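Local structure of uncharacterized protein (Deinococcus radiodurans, 2A1V) at residues Asp18-Ser23 and Arg45-Thr50; Phe36-Leu41 and Leu113-Lys118; Pro65-Glu70 and Gly105-Gly110; Gln8-Leu13 and Glu32-Lys37. The protein is of unknown function but carries a YjbR (DUF419) domain, an alpha/beta unit in which helices pack against an antiparallel sheet. One frame throughout, in Å; residues are numbered along the deposited sequence. Where two conformers were deposited one is given.

Interaction 1: residues Asp18-Ser23 and Arg45-Thr50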
loop_
_atom_site.group_PDB
_atom_site.type_symbol
_atom_site.label_atom_id
_atom_site.label_comp_id
_atom_site.label_asym_id
_atom_site.label_seq_id
_atom_site.Cartn_x
_atom_site.Cartn_y
_atom_site.Cartn_z
ATOM N N ASP A 18 -0.327 -7.373 -7.929
ATOM C CA ASP A 18 0.079 -8.123 -9.117
ATOM C C ASP A 18 -0.172 -7.310 -10.396
ATOM O O ASP A 18 0.490 -7.537 -11.394
ATOM C CB ASP A 18 -0.702 -9.449 -9.253
ATOM C CG ASP A 18 -0.158 -10.575 -8.387
ATOM O OD1 ASP A 18 0.916 -10.463 -7.752
ATOM O OD2 ASP A 18 -0.831 -11.609 -8.338
ATOM N N GLU A 19 -1.143 -6.403 -10.367
ATOM C CA GLU A 19 -1.456 -5.532 -11.514
ATOM C C GLU A 19 -0.630 -4.233 -11.634
ATOM O O GLU A 19 -0.798 -3.486 -12.615
ATOM C CB GLU A 19 -2.864 -5.023 -11.402
ATOM C CG GLU A 19 -3.888 -6.009 -11.031
ATOM C CD GLU A 19 -5.105 -5.261 -10.556
ATOM O OE1 GLU A 19 -4.882 -4.056 -10.187
ATOM O OE2 GLU A 19 -6.233 -5.848 -10.532
ATOM N N LEU A 20 0.160 -3.924 -10.606
ATOM C CA LEU A 20 0.903 -2.667 -10.550
ATOM C C LEU A 20 2.267 -2.915 -11.168
ATOM O O LEU A 20 2.945 -3.888 -10.827
ATOM C CB LEU A 20 1.034 -2.183 -9.126
ATOM C CG LEU A 20 -0.281 -2.116 -8.379
ATOM C CD1 LEU A 20 -0.118 -1.774 -6.886
ATOM C CD2 LEU A 20 -1.205 -1.143 -9.105
ATOM N N PRO A 21 2.641 -2.069 -12.144
ATOM C CA PRO A 21 3.887 -2.230 -12.855
ATOM C C PRO A 21 5.112 -2.154 -11.963
ATOM O O PRO A 21 5.224 -1.258 -11.115
ATOM C CB PRO A 21 3.877 -1.058 -13.870
ATOM C CG PRO A 21 2.419 -0.747 -14.049
ATOM C CD PRO A 21 1.870 -0.913 -12.675
ATOM N N HIS A 22 6.014 -3.093 -12.221
ATOM C CA HIS A 22 7.287 -3.258 -11.511
ATOM C C HIS A 22 7.182 -3.462 -9.987
ATOM O O HIS A 22 8.057 -2.995 -9.211
ATOM C CB HIS A 22 8.210 -2.119 -11.840
ATOM C CG HIS A 22 8.398 -1.908 -13.297
ATOM N ND1 HIS A 22 9.215 -2.718 -14.063
ATOM C CD2 HIS A 22 7.852 -0.996 -14.141
ATOM C CE1 HIS A 22 9.190 -2.286 -15.313
ATOM N NE2 HIS A 22 8.375 -1.241 -15.386
ATOM N N SER A 23 6.131 -4.196 -9.571
ATOM C CA SER A 23 5.949 -4.478 -8.182
ATOM C C SER A 23 6.587 -5.843 -7.931
ATOM O O SER A 23 6.645 -6.690 -8.829
ATOM C CB SER A 23 4.488 -4.457 -7.757
ATOM O OG SER A 23 4.368 -4.909 -6.407
ATOM N N ARG A 45 11.524 0.474 -3.943
ATOM C CA ARG A 45 11.058 1.233 -2.791
ATOM C C ARG A 45 9.741 0.662 -2.248
ATOM O O ARG A 45 8.784 0.503 -2.989
ATOM C CB ARG A 45 10.835 2.706 -3.195
ATOM C CG ARG A 45 12.072 3.469 -3.757
ATOM C CD ARG A 45 13.071 3.879 -2.675
ATOM N NE ARG A 45 14.121 2.876 -2.474
ATOM C CZ ARG A 45 15.411 2.992 -2.807
ATOM N NH1 ARG A 45 15.919 4.085 -3.365
ATOM N NH2 ARG A 45 16.209 1.978 -2.561
ATOM N N MET A 46 9.696 0.384 -0.948
ATOM C CA MET A 46 8.512 -0.176 -0.303
ATOM C C MET A 46 7.285 0.740 -0.345
ATOM O O MET A 46 7.385 1.944 -0.122
ATOM C CB MET A 46 8.808 -0.633 1.141
ATOM C CG MET A 46 9.270 0.437 2.050
ATOM S SD MET A 46 10.076 -0.117 3.618
ATOM C CE MET A 46 8.810 -1.110 4.285
ATOM N N TYR A 47 6.123 0.145 -0.634
ATOM C CA TYR A 47 4.885 0.889 -0.640
ATOM C C TYR A 47 3.757 0.227 0.153
ATOM O O TYR A 47 2.717 0.851 0.328
ATOM C CB TYR A 47 4.439 1.185 -2.095
ATOM C CG TYR A 47 3.956 -0.007 -2.882
ATOM C CD1 TYR A 47 2.629 -0.433 -2.802
ATOM C CD2 TYR A 47 4.838 -0.737 -3.710
ATOM C CE1 TYR A 47 2.195 -1.543 -3.520
ATOM C CE2 TYR A 47 4.406 -1.843 -4.413
ATOM C CZ TYR A 47 3.082 -2.233 -4.334
ATOM O OH TYR A 47 2.641 -3.331 -5.046
ATOM N N ALA A 48 3.910 -1.038 0.544
ATOM C CA ALA A 48 2.928 -1.694 1.410
ATOM C C ALA A 48 3.603 -2.834 2.169
ATOM O O ALA A 48 4.543 -3.435 1.658
ATOM C CB ALA A 48 1.805 -2.202 0.641
ATOM N N LEU A 49 3.156 -3.102 3.394
ATOM C CA LEU A 49 3.696 -4.213 4.173
ATOM C C LEU A 49 2.586 -4.847 5.016
ATOM O O LEU A 49 1.674 -4.139 5.514
ATOM C CB LEU A 49 4.785 -3.759 5.158
ATOM C CG LEU A 49 5.941 -2.827 4.898
ATOM C CD1 LEU A 49 5.477 -1.384 4.567
ATOM C CD2 LEU A 49 6.797 -2.893 6.194
ATOM N N THR A 50 2.683 -6.146 5.240
ATOM C CA THR A 50 1.777 -6.795 6.205
ATOM C C THR A 50 2.430 -8.034 6.798
ATOM O O THR A 50 3.210 -8.689 6.117
ATOM C CB THR A 50 0.391 -7.189 5.556
ATOM O OG1 THR A 50 -0.600 -7.513 6.578
ATOM C CG2 THR A 50 0.577 -8.326 4.576
#
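From the loop that joins helix 10-17 to strand 23-26, Leu20 and Ser23 reach the phenol end of Tyr47. A type II beta turn from Leu20 to Ser23 shapes this loop. Tyr47 belongs to strand 43-51 of the antiparallel sheet of this YjbR domain. Early in the loop, Glu19 forms a salt bridge with Arg109 of helix 101-119. At Leu20, methyl CD1 lies 3.7 Å from Tyr47 OH and 4.1 Å from Tyr47 CE1. It comes at an oblique angle to the ring. Leu20 also touches Tyr112 of the same helix. The turn closes with a weak backbone bond from Ser23 N to Leu20 O, 3.4 Å long. Strand 23-26 begins at Ser23. There a chi1 of 173° swings OG to the side opposite the serine's own N, and this brings the hydroxyl to the phenol.

Across the contact, Tyr47 sits on a classic beta bulge, where Tyr47 and Ala48 both face Phe36. Its CG lies between the backbone N and the carbonyl carbon (chi1 71°). The ring points toward the turn from there, and Tyr112 packs on it edge-to-face. The phenol oxygen is thus placed in a mostly buried setting and has a polar mate. Ser23 OG meets it at the ring edge, near the ring plane, in a hydrogen bond of 2.7 Å to Tyr47 OH.

Interaction 2: residues Phe36-Leu41 and Leu113-Lys118; sequences FKVGYL and LLVTKK
Val38 points its side chain at helix 101-119 and meets Val115 and Thr116 there, one with each methyl. The two valine side chains run antiparallel alongside each other. Their CG1 atoms come together, Val38 CG1 lying 3.8 Å from Val115 CG1. Thr116 instead lies roughly perpendicular to Val38, and Val38 CG2 is 4.1 Å from Thr116 CG2. In Val38 a chi1 of 56° tucks CG1 in over the main chain, flanked by N and C, and leaves CG2 for the threonine. This is the sheet-to-helix interface of the alpha/beta domain. Within these segments Val38 is the strand residue that meets the helix, just before the chain turns a corner at Gly39.

Thr116 divides its two branches between two tasks. Its methyl faces Val38. Its hydroxyl OG1 turns back along the helix and donates to Leu113 O at 2.7 Å. Leu113 O also accepts from Lys117 N at 2.9 Å, so two donors share it. A glycine in place of Thr116 would probably leave Val38 CG2 without its methyl partner and Leu113 O with one donor fewer. Leu130 touches both Val38 and Thr116, and Val115 also reaches Arg45 and Tyr47 on the neighbouring strand.

Across the two segments the contact is methyl against methyl. It therefore depends on shape and burial of apolar surface, while the threonine hydroxyl is satisfied within its own helix.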
loop_
_atom_site.group_PDB
_atom_site.type_symbol
_atom_site.label_atom_id
_atom_site.label_comp_id
_atom_site.label_asym_id
_atom_site.label_seq_id
_atom_site.Cartn_x
_atom_site.Cartn_y
_atom_site.Cartn_z
ATOM N N PHE A 36 5.883 -5.234 -0.251
ATOM C CA PHE A 36 5.703 -4.899 -1.659
ATOM C C PHE A 36 6.540 -3.679 -1.963
ATOM O O PHE A 36 6.437 -2.639 -1.290
ATOM C CB PHE A 36 4.237 -4.638 -2.009
ATOM C CG PHE A 36 3.331 -5.775 -1.684
ATOM C CD1 PHE A 36 2.749 -5.881 -0.426
ATOM C CD2 PHE A 36 3.034 -6.732 -2.655
ATOM C CE1 PHE A 36 1.898 -6.942 -0.108
ATOM C CE2 PHE A 36 2.159 -7.779 -2.375
ATOM C CZ PHE A 36 1.594 -7.896 -1.102
ATOM N N LYS A 37 7.388 -3.823 -2.976
ATOM C CA LYS A 37 8.308 -2.775 -3.388
ATOM C C LYS A 37 8.090 -2.524 -4.879
ATOM O O LYS A 37 7.639 -3.415 -5.614
ATOM C CB LYS A 37 9.753 -3.183 -3.080
ATOM C CG LYS A 37 10.099 -3.256 -1.576
ATOM C CD LYS A 37 11.545 -3.731 -1.305
ATOM C CE LYS A 37 12.025 -3.450 0.129
ATOM N NZ LYS A 37 13.413 -3.970 0.488
ATOM N N VAL A 38 8.369 -1.298 -5.304
ATOM C CA VAL A 38 8.284 -0.915 -6.697
ATOM C C VAL A 38 9.633 -0.366 -7.169
ATOM O O VAL A 38 10.328 0.379 -6.448
ATOM C CB VAL A 38 7.136 0.128 -6.927
ATOM C CG1 VAL A 38 7.307 1.354 -6.046
ATOM C CG2 VAL A 38 7.048 0.573 -8.356
ATOM N N GLY A 39 9.996 -0.751 -8.383
ATOM C CA GLY A 39 11.126 -0.152 -9.076
ATOM C C GLY A 39 12.015 -1.116 -9.804
ATOM O O GLY A 39 11.571 -2.153 -10.227
ATOM N N TYR A 40 13.275 -0.738 -9.998
ATOM C CA TYR A 40 14.237 -1.630 -10.671
ATOM C C TYR A 40 14.607 -2.732 -9.681
ATOM O O TYR A 40 14.460 -2.614 -8.450
ATOM C CB TYR A 40 15.525 -0.882 -11.131
ATOM C CG TYR A 40 15.328 0.422 -11.939
ATOM C CD1 TYR A 40 15.018 1.652 -11.283
ATOM C CD2 TYR A 40 15.483 0.437 -13.339
ATOM C CE1 TYR A 40 14.885 2.869 -11.996
ATOM C CE2 TYR A 40 15.334 1.629 -14.075
ATOM C CZ TYR A 40 15.025 2.861 -13.414
ATOM O OH TYR A 40 14.858 4.055 -14.135
ATOM N N LEU A 41 15.099 -3.815 -10.222
ATOM C CA LEU A 41 15.653 -4.853 -9.392
ATOM C C LEU A 41 16.816 -4.316 -8.573
ATOM O O LEU A 41 16.985 -4.738 -7.445
ATOM C CB LEU A 41 15.993 -6.113 -10.235
ATOM C CG LEU A 41 14.810 -7.053 -10.522
ATOM C CD1 LEU A 41 15.342 -8.368 -11.182
ATOM C CD2 LEU A 41 14.005 -7.414 -9.238
ATOM N N LEU A 113 1.390 4.799 -5.969
ATOM C CA LEU A 113 1.578 6.037 -6.779
ATOM C C LEU A 113 2.460 7.075 -6.106
ATOM O O LEU A 113 3.351 7.688 -6.740
ATOM C CB LEU A 113 0.254 6.669 -7.148
ATOM C CG LEU A 113 -0.442 5.928 -8.284
ATOM C CD1 LEU A 113 -1.966 6.361 -8.357
ATOM C CD2 LEU A 113 0.278 6.173 -9.619
ATOM N N LEU A 114 2.220 7.255 -4.818
ATOM C CA LEU A 114 2.974 8.232 -4.049
ATOM C C LEU A 114 4.428 7.838 -4.077
ATOM O O LEU A 114 5.317 8.659 -4.273
ATOM C CB LEU A 114 2.417 8.262 -2.626
ATOM C CG LEU A 114 2.949 9.063 -1.469
ATOM C CD1 LEU A 114 1.785 9.210 -0.411
ATOM C CD2 LEU A 114 4.156 8.387 -0.861
ATOM N N VAL A 115 4.694 6.566 -3.849
ATOM C CA VAL A 115 6.064 6.096 -3.880
ATOM C C VAL A 115 6.749 6.297 -5.241
ATOM O O VAL A 115 7.879 6.735 -5.293
ATOM C CB VAL A 115 6.220 4.652 -3.345
ATOM C CG1 VAL A 115 7.623 4.160 -3.562
ATOM C CG2 VAL A 115 5.849 4.580 -1.862
ATOM N N THR A 116 6.058 5.977 -6.325
ATOM C CA THR A 116 6.580 6.280 -7.656
ATOM C C THR A 116 6.874 7.753 -7.882
ATOM O O THR A 116 7.814 8.093 -8.576
ATOM C CB THR A 116 5.698 5.753 -8.793
ATOM O OG1 THR A 116 4.459 6.452 -8.833
ATOM C CG2 THR A 116 5.347 4.300 -8.629
ATOM N N LYS A 117 6.046 8.612 -7.306
ATOM C CA LYS A 117 6.242 10.045 -7.388
ATOM C C LYS A 117 7.388 10.524 -6.518
ATOM O O LYS A 117 8.206 11.294 -6.961
ATOM C CB LYS A 117 4.966 10.823 -7.063
ATOM C CG LYS A 117 3.836 10.710 -8.072
ATOM C CD LYS A 117 4.337 10.652 -9.497
ATOM C CE LYS A 117 3.246 10.996 -10.508
ATOM N NZ LYS A 117 1.871 10.667 -10.095
ATOM N N LYS A 118 7.445 10.057 -5.277
ATOM C CA LYS A 118 8.445 10.584 -4.337
ATOM C C LYS A 118 9.820 9.939 -4.474
ATOM O O LYS A 118 10.826 10.618 -4.239
ATOM C CB LYS A 118 7.959 10.501 -2.887
ATOM C CG LYS A 118 8.953 11.087 -1.852
ATOM C CD LYS A 118 8.941 12.641 -1.899
ATOM C CE LYS A 118 10.291 13.250 -1.463
ATOM N NZ LYS A 118 11.385 13.162 -2.543
#

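Interaction 3: residues Pro65-Glu70 and Gly105-Gly110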
loop_
_atom_site.group_PDB
_atom_site.type_symbol
_atom_site.label_atom_id
_atom_site.label_comp_id
_atom_site.label_asym_id
_atom_site.label_seq_id
_atom_site.Cartn_x
_atom_site.Cartn_y
_atom_site.Cartn_z
ATOM N N PRO A 65 0.444 13.228 4.477
ATOM C CA PRO A 65 0.233 13.517 5.902
ATOM C C PRO A 65 -1.152 14.062 6.259
ATOM O O PRO A 65 -1.745 13.618 7.220
ATOM C CB PRO A 65 1.319 14.533 6.197
ATOM C CG PRO A 65 2.453 14.117 5.268
ATOM C CD PRO A 65 1.753 13.733 4.005
ATOM N N GLU A 66 -1.688 14.965 5.455
ATOM C CA GLU A 66 -2.973 15.524 5.769
ATOM C C GLU A 66 -4.025 14.477 5.738
ATOM O O GLU A 66 -4.921 14.446 6.606
ATOM C CB GLU A 66 -3.387 16.613 4.780
ATOM C CG GLU A 66 -4.498 17.524 5.360
ATOM C CD GLU A 66 -4.853 18.728 4.462
ATOM O OE1 GLU A 66 -3.903 19.408 3.955
ATOM O OE2 GLU A 66 -6.084 18.974 4.262
ATOM N N ARG A 67 -3.962 13.656 4.693
ATOM C CA ARG A 67 -4.965 12.636 4.502
ATOM C C ARG A 67 -4.870 11.536 5.573
ATOM O O ARG A 67 -5.877 11.031 5.995
ATOM C CB ARG A 67 -4.893 12.033 3.109
ATOM C CG ARG A 67 -5.881 10.913 2.999
ATOM C CD ARG A 67 -6.192 10.555 1.619
ATOM N NE ARG A 67 -7.432 9.785 1.519
ATOM C CZ ARG A 67 -7.706 9.011 0.481
ATOM N NH1 ARG A 67 -6.835 8.887 -0.524
ATOM N NH2 ARG A 67 -8.844 8.349 0.449
ATOM N N GLY A 68 -3.658 11.176 5.978
ATOM C CA GLY A 68 -3.456 10.240 7.091
ATOM C C GLY A 68 -4.101 10.741 8.382
ATOM O O GLY A 68 -4.755 9.980 9.105
ATOM N N GLU A 69 -3.926 12.029 8.664
ATOM C CA GLU A 69 -4.609 12.648 9.802
ATOM C C GLU A 69 -6.150 12.510 9.673
ATOM O O GLU A 69 -6.795 12.038 10.595
ATOM C CB GLU A 69 -4.113 14.100 9.990
ATOM C CG GLU A 69 -4.840 14.968 11.020
ATOM C CD GLU A 69 -4.723 14.462 12.457
ATOM O OE1 GLU A 69 -3.619 13.974 12.845
ATOM O OE2 GLU A 69 -5.749 14.565 13.197
ATOM N N GLU A 70 -6.726 12.841 8.514
ATOM C CA GLU A 70 -8.165 12.623 8.297
ATOM C C GLU A 70 -8.561 11.160 8.506
ATOM O O GLU A 70 -9.510 10.866 9.237
ATOM C CB GLU A 70 -8.653 13.024 6.898
ATOM C CG GLU A 70 -7.934 14.186 6.239
ATOM C CD GLU A 70 -8.567 14.614 4.916
ATOM O OE1 GLU A 70 -9.645 15.227 4.946
ATOM O OE2 GLU A 70 -7.980 14.344 3.841
ATOM N N GLY A 105 -8.623 -0.394 -1.113
ATOM C CA GLY A 105 -8.061 -0.648 -2.453
ATOM C C GLY A 105 -7.377 0.586 -3.038
ATOM O O GLY A 105 -6.207 0.534 -3.498
ATOM N N GLU A 106 -8.115 1.687 -3.003
ATOM C CA GLU A 106 -7.623 2.993 -3.403
ATOM C C GLU A 106 -6.439 3.493 -2.564
ATOM O O GLU A 106 -5.552 4.206 -3.098
ATOM C CB GLU A 106 -8.762 3.968 -3.263
ATOM C CG GLU A 106 -8.486 5.380 -3.758
ATOM C CD GLU A 106 -8.470 6.463 -2.664
ATOM O OE1 GLU A 106 -9.497 6.614 -1.930
ATOM O OE2 GLU A 106 -7.431 7.191 -2.598
ATOM N N LEU A 107 -6.428 3.185 -1.259
ATOM C CA LEU A 107 -5.298 3.622 -0.427
ATOM C C LEU A 107 -4.080 2.835 -0.818
ATOM O O LEU A 107 -2.987 3.405 -0.883
ATOM C CB LEU A 107 -5.548 3.482 1.059
ATOM C CG LEU A 107 -6.617 4.431 1.585
ATOM C CD1 LEU A 107 -6.924 4.020 3.075
ATOM C CD2 LEU A 107 -6.189 5.834 1.429
ATOM N N LEU A 108 -4.281 1.567 -1.168
ATOM C CA LEU A 108 -3.174 0.697 -1.554
ATOM C C LEU A 108 -2.571 1.129 -2.883
ATOM O O LEU A 108 -1.377 1.294 -3.013
ATOM C CB LEU A 108 -3.653 -0.734 -1.555
ATOM C CG LEU A 108 -2.672 -1.808 -2.022
ATOM C CD1 LEU A 108 -1.322 -1.780 -1.291
ATOM C CD2 LEU A 108 -3.338 -3.131 -1.893
ATOM N N ARG A 109 -3.431 1.424 -3.844
ATOM C CA ARG A 109 -3.003 2.011 -5.125
ATOM C C ARG A 109 -2.409 3.382 -4.935
ATOM O O ARG A 109 -1.417 3.701 -5.574
ATOM C CB ARG A 109 -4.165 2.099 -6.112
ATOM C CG ARG A 109 -4.594 0.739 -6.550
ATOM C CD ARG A 109 -5.879 0.753 -7.399
ATOM N NE ARG A 109 -5.698 -0.276 -8.417
ATOM C CZ ARG A 109 -5.894 -0.102 -9.718
ATOM N NH1 ARG A 109 -6.396 1.064 -10.172
ATOM N NH2 ARG A 109 -5.606 -1.113 -10.548
ATOM N N GLY A 110 -2.975 4.164 -4.016
ATOM C CA GLY A 110 -2.432 5.481 -3.735
ATOM C C GLY A 110 -1.011 5.466 -3.166
ATOM O O GLY A 110 -0.178 6.363 -3.476
#
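Arg67 and Glu106 meet in a two-pronged salt bridge between helix 65-74 and helix 101-119. The guanidinium presents its end, NH1 and NH2, to the two carboxylate oxygens. Arg67 NH1 donates to Glu106 OE2 at 2.7 Å, with an N-H...O angle of 176°. Arg67 NH2 donates to Glu106 OE1 at 3.0 Å and is just as straight. Glu106 OE2 uses its syn lone pair. OE1 is also met on the syn side, but there the donor lies 15° out of the carboxylate plane. The two flat groups are nearly coplanar, 13° apart.

Leu107 covers one face of the guanidinium. Its CD2 stands over the centre, with Leu107 CD2 3.6 Å from Arg67 CZ. This end-on bidentate salt bridge, with a leucine methyl over one guanidinium face, joins two helices of the YjbR domain. A leucine in place of Arg67 would probably leave the Glu106 carboxylate without its charged mate and Leu107 CD2 without the flat group it packs on.

Further out, chain shape sets the meeting. The arginine is extended from CG to NE and reaches from helix 65-74 to helix 101-119. The glutamate bends at chi2, which turns its carboxylate to the arginine. At the start of helix 65-74, Asp64 OD2 accepts from Arg67 N.

Interaction 4: residues Gln8-Leu13 and Glu32-Lys37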
loop_
_atom_site.group_PDB
_atom_site.type_symbol
_atom_site.label_atom_id
_atom_site.label_comp_id
_atom_site.label_asym_id
_atom_site.label_seq_id
_atom_site.Cartn_x
_atom_site.Cartn_y
_atom_site.Cartn_z
ATOM N N GLN A 8 -9.290 -8.360 2.843
ATOM C CA GLN A 8 -9.172 -8.966 4.138
ATOM C C GLN A 8 -8.112 -10.089 4.177
ATOM O O GLN A 8 -7.729 -10.552 5.283
ATOM C CB GLN A 8 -10.563 -9.417 4.633
ATOM C CG GLN A 8 -11.382 -8.244 5.239
ATOM C CD GLN A 8 -12.685 -8.646 5.927
ATOM O OE1 GLN A 8 -12.666 -9.351 6.929
ATOM N NE2 GLN A 8 -13.821 -8.191 5.390
ATOM N N THR A 9 -7.631 -10.527 3.008
ATOM C CA THR A 9 -6.634 -11.589 2.951
ATOM C C THR A 9 -5.437 -11.156 2.143
ATOM O O THR A 9 -5.500 -10.236 1.361
ATOM C CB THR A 9 -7.188 -12.892 2.262
ATOM O OG1 THR A 9 -7.483 -12.614 0.882
ATOM C CG2 THR A 9 -8.474 -13.435 2.964
ATOM N N VAL A 10 -4.366 -11.902 2.296
ATOM C CA VAL A 10 -3.142 -11.704 1.558
ATOM C C VAL A 10 -3.435 -11.856 0.087
ATOM O O VAL A 10 -2.895 -11.103 -0.698
ATOM C CB VAL A 10 -2.030 -12.736 2.003
ATOM C CG1 VAL A 10 -0.762 -12.525 1.246
ATOM C CG2 VAL A 10 -1.752 -12.590 3.472
ATOM N N ASP A 11 -4.250 -12.864 -0.260
ATOM C CA ASP A 11 -4.687 -13.120 -1.649
ATOM C C ASP A 11 -5.332 -11.879 -2.243
ATOM O O ASP A 11 -5.041 -11.550 -3.383
ATOM C CB ASP A 11 -5.701 -14.271 -1.794
ATOM C CG ASP A 11 -5.557 -15.375 -0.719
ATOM O OD1 ASP A 11 -5.488 -15.066 0.522
ATOM O OD2 ASP A 11 -5.560 -16.563 -1.104
ATOM N N ASP A 12 -6.150 -11.167 -1.446
ATOM C CA ASP A 12 -6.764 -9.889 -1.852
ATOM C C ASP A 12 -5.680 -8.814 -2.204
ATOM O O ASP A 12 -5.785 -8.078 -3.194
ATOM C CB ASP A 12 -7.687 -9.343 -0.724
ATOM C CG ASP A 12 -8.987 -10.166 -0.546
ATOM O OD1 ASP A 12 -9.446 -10.813 -1.520
ATOM O OD2 ASP A 12 -9.592 -10.114 0.565
ATOM N N LEU A 13 -4.637 -8.760 -1.374
ATOM C CA LEU A 13 -3.564 -7.797 -1.527
ATOM C C LEU A 13 -2.678 -8.115 -2.720
ATOM O O LEU A 13 -2.329 -7.210 -3.468
ATOM C CB LEU A 13 -2.708 -7.759 -0.266
ATOM C CG LEU A 13 -3.384 -7.401 1.070
ATOM C CD1 LEU A 13 -2.324 -7.383 2.172
ATOM C CD2 LEU A 13 -4.116 -6.073 1.016
ATOM N N GLU A 32 7.507 -12.876 9.287
ATOM C CA GLU A 32 6.597 -13.086 8.186
ATOM C C GLU A 32 6.066 -11.783 7.607
ATOM O O GLU A 32 4.979 -11.754 7.048
ATOM C CB GLU A 32 5.425 -14.003 8.594
ATOM C CG GLU A 32 5.698 -15.094 9.676
ATOM C CD GLU A 32 6.903 -16.013 9.421
ATOM O OE1 GLU A 32 7.608 -15.906 8.401
ATOM O OE2 GLU A 32 7.194 -16.831 10.320
ATOM N N THR A 33 6.816 -10.687 7.749
ATOM C CA THR A 33 6.443 -9.434 7.088
ATOM C C THR A 33 6.695 -9.458 5.537
ATOM O O THR A 33 7.816 -9.389 5.022
ATOM C CB THR A 33 7.111 -8.224 7.783
ATOM O OG1 THR A 33 6.833 -8.258 9.206
ATOM C CG2 THR A 33 6.540 -6.884 7.189
ATOM N N LEU A 34 5.602 -9.606 4.819
ATOM C CA LEU A 34 5.550 -9.431 3.384
ATOM C C LEU A 34 5.631 -7.933 3.009
ATOM O O LEU A 34 4.861 -7.096 3.491
ATOM C CB LEU A 34 4.257 -10.029 2.855
ATOM C CG LEU A 34 4.033 -10.045 1.343
ATOM C CD1 LEU A 34 5.125 -10.847 0.529
ATOM C CD2 LEU A 34 2.645 -10.607 1.090
ATOM N N VAL A 35 6.587 -7.632 2.136
ATOM C CA VAL A 35 6.864 -6.269 1.690
ATOM C C VAL A 35 6.706 -6.174 0.168
ATOM O O VAL A 35 7.251 -6.959 -0.589
ATOM C CB VAL A 35 8.265 -5.826 2.130
ATOM C CG1 VAL A 35 8.498 -4.353 1.805
ATOM C CG2 VAL A 35 8.475 -6.053 3.632
ATOM N N PHE A 36 5.883 -5.234 -0.251
ATOM C CA PHE A 36 5.703 -4.899 -1.659
ATOM C C PHE A 36 6.540 -3.679 -1.963
ATOM O O PHE A 36 6.437 -2.639 -1.290
ATOM C CB PHE A 36 4.237 -4.638 -2.009
ATOM C CG PHE A 36 3.331 -5.775 -1.684
ATOM C CD1 PHE A 36 2.749 -5.881 -0.426
ATOM C CD2 PHE A 36 3.034 -6.732 -2.655
ATOM C CE1 PHE A 36 1.898 -6.942 -0.108
ATOM C CE2 PHE A 36 2.159 -7.779 -2.375
ATOM C CZ PHE A 36 1.594 -7.896 -1.102
ATOM N N LYS A 37 7.388 -3.823 -2.976
ATOM C CA LYS A 37 8.308 -2.775 -3.388
ATOM C C LYS A 37 8.090 -2.524 -4.879
ATOM O O LYS A 37 7.639 -3.415 -5.614
ATOM C CB LYS A 37 9.753 -3.183 -3.080
ATOM C CG LYS A 37 10.099 -3.256 -1.576
ATOM C CD LYS A 37 11.545 -3.731 -1.305
ATOM C CE LYS A 37 12.025 -3.450 0.129
ATOM N NZ LYS A 37 13.413 -3.970 0.488
#
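Val10 and Leu34 form one of two apolar contacts between segments 8-13 and 32-37. Val10 CG1 lies 3.9 Å from Leu34 CD2, and the two side chains cross at a slant. Leu34 has its CG opposite the backbone N (chi1 -176°), and its CD2 methyl does the touching. The second contact has a longer closest approach but buries more surface. Leu13 CB is 4.4 Å from Phe36 CZ, at the far end of the ring, and approaches it obliquely. Leu34 and Phe36 are two apart on the strand, so both point to the helix.

The helix thus lies on the side of the antiparallel sheet to which these alternate residues turn. It adds Arg14 against Leu34 and Cys17 against Phe36. Leu57 also touches Val10.

Side-chain hydrogen bonds within the helix segment fix its first turn. Thr9 is the N-cap, and with Asp12 it makes a capping box. Asp12 N donates to Thr9 OG1 at 3.0 Å, and Thr9 N donates back to Asp12 OD2 at 3.2 Å, from above the carboxylate plane. Gln8 N gives Asp12 OD2 a second bond, 2.9 Å long and nearly straight at 177°. Asp12 OD2 accepts this bond with its anti lone pair.

Interactions 2 and 4 use strand 33-38, and interaction 1 uses its neighbour 43-51 in the antiparallel sheet. Centres of interactions 1 and 2 are about 7 Å apart, those of 1 and 4 about 9 Å. Interactions 2 and 4 share Phe36 and Lys37 but are centred about 16 Å apart. Interaction 3 shares helix 101-119 with interaction 2, again about 16 Å between centres. Interactions 3 and 4 lie about 17 Å apart, on opposite sides of the chain's centre, yet Leu108 touches Leu13. Along the chain, the segments of interaction 1 alternate with those of 2 and of 4. Interaction 3 falls between the two segments of interaction 2. Contacts distant in sequence thus hold helices 10-17 and 101-119 to one sheet.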